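Local coordinates for 2-Keto-3-deoxy-(6-phospho-)gluconate aldolase (PDB 2R91), which is an aldolase of the dihydrodipicolinate synthetase family, with a TIM-barrel fold, and assembles from four copies of its chain, at residues Ala142-Gly147 / Lys166-Gln171; Gly135-Ala140 / Leu159-Ala164; Ala164-Arg167 / Arg173-Asn176. One frame throughout, in Å; residues are numbered along the deposited sequence.

Contact 1. Residues Ala142-Gly147 / Lys166-Gln171; sequences AAKELG and KRYLPQ
Lys144 reaches across to the end of helix 159-168 and meets both Tyr168 and Leu169, its CA and CB resting against one methyl of Leu169 and its CD reaching the tyrosine. The closest approach to the leucine is CA of Lys144 to CD2 of Leu169, 3.8 Å. The other methyl of Leu169, CD1, turns to Ala143, whose CB lies 4.2 Å away, so the fork of the leucine spans two successive residues of helix 140-146. Farther along the lysine, CD comes in the plane of the Tyr168 ring and touches its edge at CD2 (3.9 Å), the two side chains crossing at about a right angle. CG of Lys144 stands anti to the backbone N (chi1 -178°) and the chain stays extended beyond it, which carries NZ beyond that edge to a water. This water links the segments: it accepts from NZ of Lys144 at 3.0 Å and donates to the carbonyl O of Tyr168 at 2.9 Å. That carbonyl belongs to the last helical residue, for Leu169 already has non-helical backbone angles.

The second shell fixes the tyrosine. The tyrosine side chain also packs on Ala140 and Arg141, and its hydroxyl is hydrogen-bonded to Glu232 of the second subunit, whose carboxylate also forms a salt bridge with Arg167. On the other helix, Leu146 packs against Ala111 and Phe114 of helix 107-120. With 182 Å² buried in total, this is the modest, partly buried packing of neighbouring helices on the outer layer of a TIM barrel.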
loop_
_atom_site.group_PDB
_atom_site.type_symbol
_atom_site.label_atom_id
_atom_site.label_comp_id
_atom_site.label_asym_id
_atom_site.label_seq_id
_atom_site.Cartn_x
_atom_site.Cartn_y
_atom_site.Cartn_z
ATOM N N ALA A 142 -10.798 -7.250 16.145
ATOM C CA ALA A 142 -10.684 -8.657 15.728
ATOM C C ALA A 142 -10.103 -9.526 16.846
ATOM O O ALA A 142 -10.581 -10.629 17.094
ATOM C CB ALA A 142 -9.821 -8.750 14.495
ATOM N N ALA A 143 -9.080 -9.026 17.531
ATOM C CA ALA A 143 -8.471 -9.743 18.644
ATOM C C ALA A 143 -9.472 -10.004 19.796
ATOM O O ALA A 143 -9.518 -11.116 20.381
ATOM C CB ALA A 143 -7.246 -8.987 19.143
ATOM N N LYS A 144 -10.284 -8.991 20.097
ATOM C CA LYS A 144 -11.351 -9.141 21.087
ATOM C C LYS A 144 -12.385 -10.165 20.625
ATOM O O LYS A 144 -12.818 -11.007 21.423
ATOM C CB LYS A 144 -12.054 -7.795 21.358
ATOM C CG LYS A 144 -13.160 -7.894 22.427
ATOM C CD LYS A 144 -13.926 -6.581 22.605
ATOM C CE LYS A 144 -14.948 -6.687 23.770
ATOM N NZ LYS A 144 -15.851 -5.487 23.800
ATOM N N GLU A 145 -12.762 -10.073 19.346
ATOM C CA GLU A 145 -13.723 -10.986 18.671
ATOM C C GLU A 145 -13.285 -12.458 18.722
ATOM O O GLU A 145 -14.134 -13.359 18.620
ATOM C CB GLU A 145 -14.014 -10.548 17.198
ATOM C CG GLU A 145 -15.022 -9.339 17.031
ATOM C CD GLU A 145 -15.024 -8.549 15.645
ATOM O OE1 GLU A 145 -13.982 -8.407 14.924
ATOM O OE2 GLU A 145 -16.102 -8.003 15.294
ATOM N N LEU A 146 -11.981 -12.718 18.891
ATOM C CA LEU A 146 -11.485 -14.099 19.007
ATOM C C LEU A 146 -11.892 -14.718 20.325
ATOM O O LEU A 146 -12.118 -15.931 20.409
ATOM C CB LEU A 146 -9.963 -14.182 18.861
ATOM C CG LEU A 146 -9.379 -13.801 17.513
ATOM C CD1 LEU A 146 -7.838 -13.795 17.593
ATOM C CD2 LEU A 146 -9.877 -14.762 16.412
ATOM N N GLY A 147 -11.970 -13.887 21.359
ATOM C CA GLY A 147 -12.490 -14.311 22.665
ATOM C C GLY A 147 -11.571 -15.052 23.636
ATOM O O GLY A 147 -12.052 -15.587 24.642
ATOM N N LYS A 166 -5.028 -2.275 24.255
ATOM C CA LYS A 166 -5.256 -1.957 25.656
ATOM C C LYS A 166 -6.691 -1.453 25.865
ATOM O O LYS A 166 -7.302 -1.690 26.884
ATOM C CB LYS A 166 -4.253 -0.881 26.070
ATOM C CG LYS A 166 -3.849 -0.915 27.489
ATOM C CD LYS A 166 -2.461 -1.525 27.588
ATOM C CE LYS A 166 -2.371 -2.388 28.851
ATOM N NZ LYS A 166 -2.208 -1.489 29.968
ATOM N N ARG A 167 -7.227 -0.762 24.871
ATOM C CA ARG A 167 -8.590 -0.253 24.942
ATOM C C ARG A 167 -9.619 -1.375 24.853
ATOM O O ARG A 167 -10.574 -1.423 25.648
ATOM C CB ARG A 167 -8.804 0.779 23.835
ATOM C CG ARG A 167 -10.179 1.427 23.792
ATOM C CD ARG A 167 -10.245 2.322 22.561
ATOM N NE ARG A 167 -11.582 2.309 21.988
ATOM C CZ ARG A 167 -11.858 2.488 20.708
ATOM N NH1 ARG A 167 -10.890 2.660 19.801
ATOM N NH2 ARG A 167 -13.123 2.492 20.345
ATOM N N TYR A 168 -9.440 -2.283 23.892
ATOM C CA TYR A 168 -10.402 -3.378 23.685
ATOM C C TYR A 168 -10.188 -4.561 24.599
ATOM O O TYR A 168 -11.126 -5.328 24.851
ATOM C CB TYR A 168 -10.377 -3.881 22.230
ATOM C CG TYR A 168 -11.159 -3.030 21.245
ATOM C CD1 TYR A 168 -10.638 -1.848 20.755
ATOM C CD2 TYR A 168 -12.415 -3.418 20.809
ATOM C CE1 TYR A 168 -11.335 -1.071 19.859
ATOM C CE2 TYR A 168 -13.126 -2.650 19.905
ATOM C CZ TYR A 168 -12.578 -1.466 19.440
ATOM O OH TYR A 168 -13.267 -0.700 18.527
ATOM N N LEU A 169 -8.961 -4.735 25.074
ATOM C CA LEU A 169 -8.647 -5.838 25.993
ATOM C C LEU A 169 -7.935 -5.305 27.221
ATOM O O LEU A 169 -6.719 -5.460 27.355
ATOM C CB LEU A 169 -7.782 -6.909 25.304
ATOM C CG LEU A 169 -8.351 -7.481 24.007
ATOM C CD1 LEU A 169 -7.362 -8.376 23.281
ATOM C CD2 LEU A 169 -9.577 -8.249 24.341
ATOM N N PRO A 170 -8.696 -4.671 28.141
ATOM C CA PRO A 170 -8.063 -3.978 29.272
ATOM C C PRO A 170 -7.259 -4.890 30.195
ATOM O O PRO A 170 -6.418 -4.402 30.939
ATOM C CB PRO A 170 -9.259 -3.335 30.029
ATOM C CG PRO A 170 -10.399 -3.377 29.110
ATOM C CD PRO A 170 -10.164 -4.547 28.163
ATOM N N GLN A 171 -7.523 -6.193 30.149
ATOM C CA GLN A 171 -6.797 -7.159 30.977
ATOM C C GLN A 171 -5.582 -7.814 30.296
ATOM O O GLN A 171 -4.768 -8.472 30.961
ATOM C CB GLN A 171 -7.754 -8.242 31.476
ATOM C CG GLN A 171 -8.838 -7.715 32.431
ATOM C CD GLN A 171 -8.246 -6.895 33.575
ATOM O OE1 GLN A 171 -7.326 -7.352 34.286
ATOM N NE2 GLN A 171 -8.762 -5.667 33.758
HETATM O O HOH W 1 -13.716 -4.201 25.424
#

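Contact 2. Residues Gly135-Ala140 / Leu159-Ala164; sequences GRDVDA and LAHTLA
His161 and Asp137 join two parts of a TIM barrel: the loop that leads into helix 140-146, and helix 159-168, which follows the next strand, 149-154. The polar link is a His-carboxylate hydrogen bond, NE2 of His161 donating to OD2 of Asp137 at 2.7 Å with an N-H...O angle of 157°. The oxygen is met on its syn side and lies near the ring plane, while carboxylate and imidazole planes are 41° apart. OD1 of Asp137 is also close, 2.9 Å from the same NE2 of His161. The two side chains arrive from opposite directions, each with CG anti to its own backbone N (chi1 -176° for Asp137), which extends them toward each other from loop and helix. ND1 of His161 is hydrogen-bonded to OD2 of Asp154, so each ring nitrogen has a carboxylate partner.

Apolar contact is provided by Ala140 and Ala164, whose CB atoms are 3.8 Å apart where the backbones draw nearest. The methyl of Ala140 also lies 3.3 Å from the carbonyl O of Ala164. CB of Asp139 adds a contact with the histidine ring at NE2, but its carboxylate serves its own helix: as N-cap, OD1 accepts from the backbone N of Ala142.

The third kind of link is a water bridge, in which one water accepts from N of Ala140 and donates to the carbonyl O of His161. The oxygen of that water also sits over the centre of one face of the imidazole, 3.4 Å from CE1 of His161.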
loop_
_atom_site.group_PDB
_atom_site.type_symbol
_atom_site.label_atom_id
_atom_site.label_comp_id
_atom_site.label_asym_id
_atom_site.label_seq_id
_atom_site.Cartn_x
_atom_site.Cartn_y
_atom_site.Cartn_z
ATOM N N GLY A 135 1.324 -10.085 6.239
ATOM C CA GLY A 135 0.515 -9.760 5.079
ATOM C C GLY A 135 -0.945 -9.542 5.440
ATOM O O GLY A 135 -1.780 -9.350 4.565
ATOM N N ARG A 136 -1.266 -9.643 6.730
ATOM C CA ARG A 136 -2.602 -9.298 7.240
ATOM C C ARG A 136 -2.449 -8.742 8.646
ATOM O O ARG A 136 -1.433 -8.948 9.310
ATOM C CB ARG A 136 -3.597 -10.502 7.253
ATOM C CG ARG A 136 -3.094 -11.785 7.971
ATOM C CD ARG A 136 -4.114 -12.943 7.945
ATOM N NE ARG A 136 -4.625 -13.156 6.585
ATOM C CZ ARG A 136 -4.012 -13.829 5.615
ATOM N NH1 ARG A 136 -2.853 -14.496 5.842
ATOM N NH2 ARG A 136 -4.591 -13.861 4.415
ATOM N N ASP A 137 -3.505 -8.110 9.112
ATOM C CA ASP A 137 -3.578 -7.504 10.440
ATOM C C ASP A 137 -4.698 -8.174 11.225
ATOM O O ASP A 137 -5.791 -8.372 10.692
ATOM C CB ASP A 137 -3.920 -5.999 10.258
ATOM C CG ASP A 137 -3.934 -5.216 11.574
ATOM O OD1 ASP A 137 -3.203 -5.562 12.509
ATOM O OD2 ASP A 137 -4.704 -4.237 11.661
ATOM N N VAL A 138 -4.438 -8.506 12.483
ATOM C CA VAL A 138 -5.495 -8.852 13.417
ATOM C C VAL A 138 -5.572 -7.705 14.430
ATOM O O VAL A 138 -4.788 -7.662 15.397
ATOM C CB VAL A 138 -5.235 -10.207 14.093
ATOM C CG1 VAL A 138 -6.322 -10.515 15.130
ATOM C CG2 VAL A 138 -5.210 -11.329 12.999
ATOM N N ASP A 139 -6.470 -6.746 14.164
ATOM C CA ASP A 139 -6.485 -5.485 14.939
ATOM C C ASP A 139 -7.163 -5.699 16.301
ATOM O O ASP A 139 -7.586 -6.818 16.616
ATOM C CB ASP A 139 -7.049 -4.286 14.116
ATOM C CG ASP A 139 -8.564 -4.370 13.839
ATOM O OD1 ASP A 139 -9.231 -5.293 14.323
ATOM O OD2 ASP A 139 -9.084 -3.480 13.125
ATOM N N ALA A 140 -7.238 -4.647 17.124
ATOM C CA ALA A 140 -7.775 -4.803 18.479
ATOM C C ALA A 140 -9.193 -5.394 18.501
ATOM O O ALA A 140 -9.505 -6.290 19.302
ATOM C CB ALA A 140 -7.739 -3.440 19.224
ATOM N N LEU A 159 1.707 3.438 16.825
ATOM C CA LEU A 159 1.522 3.295 18.267
ATOM C C LEU A 159 0.042 3.254 18.645
ATOM O O LEU A 159 -0.360 2.554 19.580
ATOM C CB LEU A 159 2.238 4.426 19.014
ATOM C CG LEU A 159 2.329 4.255 20.531
ATOM C CD1 LEU A 159 3.123 2.961 20.888
ATOM C CD2 LEU A 159 3.031 5.525 21.176
ATOM N N ALA A 160 -0.785 3.993 17.908
ATOM C CA ALA A 160 -2.230 3.987 18.175
ATOM C C ALA A 160 -2.835 2.595 17.941
ATOM O O ALA A 160 -3.697 2.177 18.656
ATOM C CB ALA A 160 -2.936 5.009 17.299
ATOM N N HIS A 161 -2.376 1.906 16.912
ATOM C CA HIS A 161 -2.857 0.534 16.633
ATOM C C HIS A 161 -2.572 -0.333 17.873
ATOM O O HIS A 161 -3.435 -1.089 18.358
ATOM C CB HIS A 161 -2.128 0.029 15.361
ATOM C CG HIS A 161 -2.622 -1.296 14.863
ATOM N ND1 HIS A 161 -2.200 -2.493 15.405
ATOM C CD2 HIS A 161 -3.511 -1.613 13.887
ATOM C CE1 HIS A 161 -2.803 -3.497 14.779
ATOM N NE2 HIS A 161 -3.599 -2.995 13.849
ATOM N N THR A 162 -1.369 -0.196 18.428
ATOM C CA THR A 162 -0.985 -0.970 19.619
ATOM C C THR A 162 -1.805 -0.589 20.848
ATOM O O THR A 162 -2.321 -1.465 21.577
ATOM C CB THR A 162 0.516 -0.840 19.918
ATOM O OG1 THR A 162 1.255 -1.135 18.741
ATOM C CG2 THR A 162 0.965 -1.811 21.038
ATOM N N LEU A 163 -1.934 0.724 21.084
ATOM C CA LEU A 163 -2.725 1.216 22.204
ATOM C C LEU A 163 -4.156 0.701 22.129
ATOM O O LEU A 163 -4.771 0.417 23.139
ATOM C CB LEU A 163 -2.716 2.773 22.232
ATOM C CG LEU A 163 -1.488 3.393 22.918
ATOM C CD1 LEU A 163 -1.286 4.867 22.499
ATOM C CD2 LEU A 163 -1.609 3.275 24.449
ATOM N N ALA A 164 -4.702 0.595 20.930
ATOM C CA ALA A 164 -6.065 0.118 20.782
ATOM C C ALA A 164 -6.288 -1.271 21.417
ATOM O O ALA A 164 -7.392 -1.561 21.876
ATOM C CB ALA A 164 -6.485 0.123 19.309
HETATM O O HOH W 2 -5.455 -2.458 16.679
#

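Contact 3. Residues Ala164-Arg167 / Arg173-Asn176; sequences AYKR and RVYN
Val174 is the residue that packs strand 173-176 against helix 159-168, with 79 Å² of its surface buried by the helix segment against 37 Å² for Lys166 and 30 Å² for Tyr165. Its CB points at the helix, and both methyls reach the CB of Tyr165: CG2 at 3.8 Å and CG1 at 4.0 Å. CG2 also lies 3.9 Å from the backbone N of Lys166, so the valine meets the helix backbone as well as its side chains.

Lys166 approaches from the flank. Its aliphatic chain bends at chi2 (103°), which brings CD to 4.1 Å from CB of Val174, and the two side chains pass at a slant. Beyond that point its NZ makes a long, weak ion pair with Asp191, the same residue whose carboxylate accepts from the backbone N of Val174.

Tyr165 gives the strand its CB while its ring turns elsewhere, with CG anti to the carbonyl carbon (chi1 -63°). The tyrosine side chain packs on Leu127 of strand 125-129 and Val152 of strand 149-154, and its hydroxyl is hydrogen-bonded to the carbonyl O of Val138. This is the helix-on-strand packing of a beta-alpha-beta unit, strand 149-154, helix 159-168 and strand 173-176, as repeated round a TIM barrel.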
loop_
_atom_site.group_PDB
_atom_site.type_symbol
_atom_site.label_atom_id
_atom_site.label_comp_id
_atom_site.label_asym_id
_atom_site.label_seq_id
_atom_site.Cartn_x
_atom_site.Cartn_y
_atom_site.Cartn_z
ATOM N N ALA A 164 -4.702 0.595 20.930
ATOM C CA ALA A 164 -6.065 0.118 20.782
ATOM C C ALA A 164 -6.288 -1.271 21.417
ATOM O O ALA A 164 -7.392 -1.561 21.876
ATOM C CB ALA A 164 -6.485 0.123 19.309
ATOM N N TYR A 165 -5.254 -2.121 21.484
ATOM C CA TYR A 165 -5.435 -3.426 22.169
ATOM C C TYR A 165 -5.689 -3.256 23.653
ATOM O O TYR A 165 -6.454 -4.002 24.254
ATOM C CB TYR A 165 -4.235 -4.361 21.974
ATOM C CG TYR A 165 -3.975 -4.769 20.546
ATOM C CD1 TYR A 165 -4.740 -5.776 19.935
ATOM C CD2 TYR A 165 -2.942 -4.196 19.822
ATOM C CE1 TYR A 165 -4.498 -6.177 18.647
ATOM C CE2 TYR A 165 -2.685 -4.592 18.519
ATOM C CZ TYR A 165 -3.476 -5.590 17.939
ATOM O OH TYR A 165 -3.229 -5.973 16.651
ATOM N N LYS A 166 -5.028 -2.275 24.255
ATOM C CA LYS A 166 -5.256 -1.957 25.656
ATOM C C LYS A 166 -6.691 -1.453 25.865
ATOM O O LYS A 166 -7.302 -1.690 26.884
ATOM C CB LYS A 166 -4.253 -0.881 26.070
ATOM C CG LYS A 166 -3.849 -0.915 27.489
ATOM C CD LYS A 166 -2.461 -1.525 27.588
ATOM C CE LYS A 166 -2.371 -2.388 28.851
ATOM N NZ LYS A 166 -2.208 -1.489 29.968
ATOM N N ARG A 167 -7.227 -0.762 24.871
ATOM C CA ARG A 167 -8.590 -0.253 24.942
ATOM C C ARG A 167 -9.619 -1.375 24.853
ATOM O O ARG A 167 -10.574 -1.423 25.648
ATOM C CB ARG A 167 -8.804 0.779 23.835
ATOM C CG ARG A 167 -10.179 1.427 23.792
ATOM C CD ARG A 167 -10.245 2.322 22.561
ATOM N NE ARG A 167 -11.582 2.309 21.988
ATOM C CZ ARG A 167 -11.858 2.488 20.708
ATOM N NH1 ARG A 167 -10.890 2.660 19.801
ATOM N NH2 ARG A 167 -13.123 2.492 20.345
ATOM N N ARG A 173 -1.911 -8.192 28.565
ATOM C CA ARG A 173 -0.598 -7.561 28.541
ATOM C C ARG A 173 -0.237 -7.182 27.080
ATOM O O ARG A 173 -0.140 -8.051 26.212
ATOM C CB ARG A 173 0.452 -8.512 29.093
ATOM C CG ARG A 173 0.415 -8.727 30.615
ATOM C CD ARG A 173 1.110 -10.060 31.001
ATOM N NE ARG A 173 2.519 -10.123 30.561
ATOM C CZ ARG A 173 3.246 -11.245 30.410
ATOM N NH1 ARG A 173 2.716 -12.447 30.654
ATOM N NH2 ARG A 173 4.515 -11.168 30.011
ATOM N N VAL A 174 -0.029 -5.889 26.835
ATOM C CA VAL A 174 0.203 -5.351 25.476
ATOM C C VAL A 174 1.615 -4.745 25.341
ATOM O O VAL A 174 2.054 -3.958 26.191
ATOM C CB VAL A 174 -0.922 -4.334 25.073
ATOM C CG1 VAL A 174 -0.667 -3.761 23.683
ATOM C CG2 VAL A 174 -2.308 -4.994 25.135
ATOM N N TYR A 175 2.329 -5.140 24.283
ATOM C CA TYR A 175 3.716 -4.756 24.010
ATOM C C TYR A 175 3.833 -4.277 22.567
ATOM O O TYR A 175 3.178 -4.815 21.660
ATOM C CB TYR A 175 4.637 -5.989 24.122
ATOM C CG TYR A 175 4.542 -6.650 25.470
ATOM C CD1 TYR A 175 5.459 -6.360 26.471
ATOM C CD2 TYR A 175 3.507 -7.518 25.761
ATOM C CE1 TYR A 175 5.356 -6.921 27.729
ATOM C CE2 TYR A 175 3.406 -8.111 27.024
ATOM C CZ TYR A 175 4.347 -7.808 27.986
ATOM O OH TYR A 175 4.252 -8.391 29.228
ATOM N N ASN A 176 4.656 -3.269 22.349
ATOM C CA ASN A 176 4.969 -2.863 20.984
ATOM C C ASN A 176 6.343 -3.401 20.590
ATOM O O ASN A 176 7.277 -3.415 21.411
ATOM C CB ASN A 176 4.876 -1.323 20.812
ATOM C CG ASN A 176 5.249 -0.886 19.415
ATOM O OD1 ASN A 176 6.417 -0.757 19.108
ATOM N ND2 ASN A 176 4.262 -0.705 18.549
#

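All three contacts use helix 159-168: contacts 1 and 2 take the face toward 135-147, contact 3 the face toward the barrel strand. Contact 3 is buried and apolar, seating the helix on its following barrel strand; contact 2 lies at the surface and depends on a histidine-carboxylate hydrogen bond plus a water; contact 1, its centre about 21 Å from the centre of the chain, is partly buried and mixes methyl packing with a water bridge. Contact 3 meets contact 1 where CE1 of Tyr165 packs 4.0 Å from CB of Ala143, and meets contact 2 through a probable hydrogen bond between Thr162 and Asn176. All three have residues within reach of the second subunit.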